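Local coordinates for uronate isomerase (PDB 2Q01), which catalyses the interconversion of D-glucuronate and D-fructuronate, and of D-galacturonate and D-tagaturonate, in bacterial uronate metabolism, at the interface of chains A and B. Residues are numbered along the deposited sequence; one frame, centred on the assembly and turned at random. Chains: chain A/B, Uronate isomerase.

The interface of chains A and B. Residues chain A 372-373, 376-377, 406; chain B 71-72, 332-333, 389.
B:Arg71 reaches over to A:Pro373 and caps the C-terminal end of helix 366-375, an instance of an arginine capping a helix C-terminus across a subunit boundary. In this uronate isomerase of the metallo-dependent hydrolase superfamily the patch is part of the contact between two copies; the structure alone does not show whether it exists in solution. From helix 67-74 the arginine chain sets out with CB 3.7 Å from the carbonyl O of A:Gly376. It runs extended through CG and CD, then bends at chi3 (55°), which turns the guanidinium back toward chain A. NE passes 3.6 Å from the same A:Gly376 O, a proximity rather than a hydrogen bond. CZ lies near that oxygen too, and 3.5 Å from O of A:Pro373. At the tip NH1 donates to the A:Pro373 O at 2.7 Å, meeting a lone pair in the carbonyl plane, although the oxygen sits 16° out of the guanidinium plane; the guanidinium's charge would probably suit the partly negative C-terminal end of helix 366-375. NH2 lies near the same oxygen without bonding it, and 3.5 Å from CB of A:His377. The flat group is sandwiched: CE2 of B:Phe389 stands over the centre of one face, while CA of A:His377 covers the opposite face toward the rim. The B:Phe389 ring in turn receives CG of A:Pro373 over its centre, 4.2 Å above the plane, and its CD2 meets the methyl CG2 of A:Thr406 at 3.5 Å, from the same side as the proline. Beyond the ring, CD of B:Pro333 touches CB of A:Pro373. An alanine in place of B:Arg71 would probably leave the A:Pro373 carbonyl without its cross-chain donor and open a gap between B:Phe389 and A:His377.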
# COMPACT_ATOMS: atom_id res chain seq x y z
N ALA A 372 10.69 -5.38 6.40
CA ALA A 372 10.83 -6.82 6.53
C ALA A 372 12.04 -7.40 5.77
O ALA A 372 12.71 -8.28 6.32
CB ALA A 372 9.54 -7.55 6.16
N PRO A 373 12.31 -6.95 4.52
CA PRO A 373 13.61 -7.33 3.94
C PRO A 373 14.86 -6.89 4.73
O PRO A 373 15.84 -7.63 4.75
CB PRO A 373 13.57 -6.68 2.55
CG PRO A 373 12.12 -6.60 2.24
CD PRO A 373 11.51 -6.20 3.53
N GLY A 376 14.68 -9.03 8.08
CA GLY A 376 14.92 -10.43 7.72
C GLY A 376 16.30 -10.70 7.16
O GLY A 376 16.55 -11.77 6.60
N HIS A 377 17.21 -9.73 7.30
CA HIS A 377 18.61 -9.94 6.94
C HIS A 377 19.60 -9.55 8.04
O HIS A 377 20.46 -10.36 8.41
CB HIS A 377 18.99 -9.22 5.65
CG HIS A 377 20.46 -9.25 5.36
ND1 HIS A 377 21.09 -10.36 4.84
CD2 HIS A 377 21.43 -8.33 5.58
CE1 HIS A 377 22.38 -10.11 4.73
NE2 HIS A 377 22.61 -8.89 5.17
N THR A 406 8.65 -12.34 4.95
CA THR A 406 10.07 -12.07 4.77
C THR A 406 10.85 -12.06 6.09
O THR A 406 11.96 -12.59 6.18
CB THR A 406 10.30 -10.75 4.01
OG1 THR A 406 9.54 -10.75 2.80
CG2 THR A 406 11.77 -10.57 3.67
N ARG B 71 19.41 -16.10 4.66
CA ARG B 71 19.00 -14.79 5.13
C ARG B 71 18.44 -14.86 6.55
O ARG B 71 19.00 -14.27 7.48
CB ARG B 71 17.96 -14.18 4.19
CG ARG B 71 18.54 -13.25 3.14
CD ARG B 71 17.46 -12.68 2.24
NE ARG B 71 16.41 -12.00 3.00
CZ ARG B 71 16.35 -10.69 3.18
NH1 ARG B 71 15.37 -10.16 3.89
NH2 ARG B 71 17.28 -9.90 2.65
N MET B 72 17.34 -15.58 6.71
CA MET B 72 16.68 -15.73 8.01
C MET B 72 17.66 -16.16 9.09
O MET B 72 17.63 -15.62 10.20
CB MET B 72 15.56 -16.78 7.97
CG MET B 72 14.14 -16.26 7.78
SD MET B 72 13.43 -15.17 9.03
CE MET B 72 14.26 -15.63 10.53
N ILE B 332 17.89 -5.33 -1.22
CA ILE B 332 16.68 -4.78 -0.62
C ILE B 332 15.91 -3.98 -1.67
O ILE B 332 16.51 -3.25 -2.44
CB ILE B 332 17.04 -3.86 0.61
CG1 ILE B 332 18.11 -4.49 1.51
CG2 ILE B 332 15.81 -3.48 1.42
CD1 ILE B 332 17.72 -5.82 2.21
N PRO B 333 14.57 -4.16 -1.74
CA PRO B 333 13.75 -3.37 -2.67
C PRO B 333 13.79 -1.87 -2.41
O PRO B 333 13.97 -1.43 -1.28
CB PRO B 333 12.33 -3.88 -2.41
CG PRO B 333 12.52 -5.23 -1.85
CD PRO B 333 13.75 -5.15 -1.02
N PHE B 389 10.27 -11.19 -2.93
CA PHE B 389 9.71 -11.19 -1.58
C PHE B 389 8.19 -11.30 -1.62
O PHE B 389 7.57 -11.72 -0.64
CB PHE B 389 10.12 -9.91 -0.84
CG PHE B 389 11.61 -9.72 -0.74
CD1 PHE B 389 12.28 -8.87 -1.62
CD2 PHE B 389 12.34 -10.39 0.23
CE1 PHE B 389 13.65 -8.70 -1.53
CE2 PHE B 389 13.72 -10.22 0.33
CZ PHE B 389 14.37 -9.37 -0.54